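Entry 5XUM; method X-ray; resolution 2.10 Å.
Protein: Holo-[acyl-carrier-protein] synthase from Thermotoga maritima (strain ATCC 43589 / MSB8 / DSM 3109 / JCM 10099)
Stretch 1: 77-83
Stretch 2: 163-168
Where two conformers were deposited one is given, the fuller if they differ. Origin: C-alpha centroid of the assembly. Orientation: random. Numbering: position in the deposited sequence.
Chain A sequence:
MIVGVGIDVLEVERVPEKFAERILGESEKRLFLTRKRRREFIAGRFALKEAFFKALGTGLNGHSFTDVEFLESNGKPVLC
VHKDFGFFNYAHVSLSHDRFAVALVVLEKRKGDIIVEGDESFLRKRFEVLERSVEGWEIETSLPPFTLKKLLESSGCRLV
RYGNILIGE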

# COMPACT_ATOMS: atom_id res chain seq x y z
N PRO A 77 3.75 15.76 -0.31
CA PRO A 77 3.44 15.87 -1.74
C PRO A 77 1.99 15.51 -2.02
O PRO A 77 1.44 14.62 -1.36
N VAL A 78 1.37 16.22 -2.96
CA VAL A 78 -0.01 15.95 -3.37
C VAL A 78 -0.10 15.83 -4.89
O VAL A 78 0.46 16.67 -5.61
N LEU A 79 -0.78 14.80 -5.37
CA LEU A 79 -0.94 14.55 -6.80
C LEU A 79 -1.88 15.57 -7.45
O LEU A 79 -2.98 15.82 -6.95
N CYS A 80 -1.42 16.14 -8.56
CA CYS A 80 -2.24 16.99 -9.41
C CYS A 80 -2.18 16.46 -10.84
O CYS A 80 -1.11 16.39 -11.45
N VAL A 81 -3.34 16.07 -11.37
CA VAL A 81 -3.43 15.53 -12.73
C VAL A 81 -3.92 16.59 -13.72
O VAL A 81 -4.78 17.41 -13.39
N HIS A 82 -3.36 16.56 -14.92
CA HIS A 82 -3.77 17.46 -16.01
C HIS A 82 -4.34 16.67 -17.15
O HIS A 82 -4.60 17.20 -18.23
N LYS A 83 -4.54 15.38 -16.90
CA LYS A 83 -5.05 14.44 -17.89
C LYS A 83 -5.80 13.33 -17.16
O LYS A 83 -5.64 13.17 -15.94
N GLY A 163 -11.98 12.84 -4.56
CA GLY A 163 -11.13 12.14 -3.59
C GLY A 163 -10.09 13.07 -2.99
O GLY A 163 -10.44 14.12 -2.46
N ASN A 164 -8.81 12.70 -3.08
CA ASN A 164 -7.71 13.58 -2.66
C ASN A 164 -6.85 14.06 -3.83
O ASN A 164 -5.75 14.58 -3.64
N ILE A 165 -7.36 13.87 -5.05
CA ILE A 165 -6.68 14.26 -6.28
C ILE A 165 -6.95 15.73 -6.58
O ILE A 165 -8.09 16.19 -6.44
N LEU A 166 -5.92 16.46 -6.99
CA LEU A 166 -6.10 17.82 -7.50
C LEU A 166 -6.22 17.78 -9.02
O LEU A 166 -5.49 17.04 -9.69
N ILE A 167 -7.14 18.58 -9.56
CA ILE A 167 -7.43 18.58 -11.00
C ILE A 167 -7.07 19.92 -11.63
O ILE A 167 -7.58 20.96 -11.22
N GLY A 168 -6.19 19.87 -12.63
CA GLY A 168 -5.77 21.06 -13.36
C GLY A 168 -4.87 21.98 -12.55
O GLY A 168 -4.93 23.20 -12.70

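The two stretches lie side by side as neighbouring parallel strands, with Cys80 paired to Leu166 and Val81 to Ile167, and their side chains alternate between the two faces of the sheet. Pro77 and Lys83, at the ends of the first stretch, stay out of reach of the second, so the packing is carried by the five residues between them.

Val78 is the residue whose CA-to-CB bond points toward the partner stretch. In the given one of its two deposited conformers chi1 is t, and CG1 lies 3.9 Å from the backbone O of Asn164 and 3.9 Å from Leu166 CD1. The side-chain amide of Asn164 takes no part here, its OD1 and ND2 being hydrogen-bonded elsewhere in the structure.

Leu79 starts sideways, but its t, p rotamer brings the end of the chain nearer, so that CD2 packs 3.9 Å from CD1 of Ile165, which adopts m, m. Its carbonyl meanwhile anchors the strand pairing, with Leu166 N donating to Leu79 O at 3.0 Å.

Cys80 shares a sheet face with Leu166. The CA atoms of this pair are only 4.4 Å apart, and the side chains touch at their base, CB of Cys80 lying 3.9 Å from CB of Leu166, and then diverge. Leu166, in an m, t rotamer, thus spans Val78 and Cys80, and it has more area covered by the opposing stretch than any other residue here. With chi1 t, Cys80 SG reaches to 3.9 Å from the backbone C of Gly168. Between the backbones, Cys80 CA makes a CA-H...O contact of 3.3 Å with Leu166 O, the same oxygen that accepts a hydrogen bond from Val81 N at 2.9 Å.

Val81 turns to the other face, the one occupied by Ile167. Yet its closest side-chain partner is Ile165: in the m rotamer, CG2 of Val81 sits 3.8 Å from CG2 of Ile165. This buried isoleucine therefore bridges Leu79 and Val81, whereas Ile167 contributes little covered area. Val81 O closes the backbone ladder by accepting from Gly168 N at 2.9 Å.

His82 leaves its backbone sideways and, with chi1 m and chi2 near -86°, brings its imidazole up to Gly168. CE1 lies 3.4 Å from Gly168 C, an oblique approach to the ring. NE2 is hydrogen-bonded elsewhere in the structure. All three hydrogen bonds between the stretches are backbone to backbone, while the side chains add mainly apolar contacts.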

# COMPACT_ATOMS: atom_id res chain seq x y z
CB PRO A 77 4.37 14.84 -2.39
CG PRO A 77 5.47 14.63 -1.40
CD PRO A 77 4.83 14.78 -0.06
CB VAL A 78 -1.00 17.03 -2.86
CG1 VAL A 78 -2.43 16.67 -3.20
CG2 VAL A 78 -0.85 17.24 -1.36
CB LEU A 79 -1.44 13.13 -7.06
CG LEU A 79 -1.65 12.73 -8.53
CD1 LEU A 79 -0.33 12.36 -9.18
CD2 LEU A 79 -2.65 11.59 -8.68
CB CYS A 80 -1.78 18.45 -9.36
SG CYS A 80 -2.73 19.58 -10.41
CB VAL A 81 -4.30 14.25 -12.79
CG1 VAL A 81 -3.68 13.13 -11.96
CG2 VAL A 81 -5.73 14.52 -12.33
CB HIS A 82 -2.60 18.32 -16.47
CG HIS A 82 -2.10 19.28 -15.42
ND1 HIS A 82 -2.64 20.50 -15.24
CD2 HIS A 82 -1.08 19.16 -14.48
CE1 HIS A 82 -2.00 21.13 -14.24
NE2 HIS A 82 -1.05 20.31 -13.77
CB LYS A 83 -3.89 13.86 -18.70
CG LYS A 83 -4.26 13.37 -20.09
CD LYS A 83 -3.03 13.00 -20.91
CE LYS A 83 -2.47 14.20 -21.66
NZ LYS A 83 -1.38 13.80 -22.60
CB ASN A 164 -6.86 12.92 -1.55
CG ASN A 164 -5.91 11.86 -2.09
OD1 ASN A 164 -6.03 11.41 -3.23
ND2 ASN A 164 -4.95 11.46 -1.27
CB ILE A 165 -7.18 13.43 -7.49
CG1 ILE A 165 -7.34 11.95 -7.15
CG2 ILE A 165 -6.26 13.62 -8.70
CD1 ILE A 165 -6.05 11.21 -6.85
CB LEU A 166 -4.94 18.73 -7.08
CG LEU A 166 -4.66 18.94 -5.59
CD1 LEU A 166 -3.38 19.74 -5.41
CD2 LEU A 166 -5.82 19.62 -4.88
CB ILE A 167 -8.92 18.25 -11.25
CG1 ILE A 167 -9.25 16.85 -10.71
CG2 ILE A 167 -9.26 18.33 -12.74
CD1 ILE A 167 -10.63 16.76 -10.12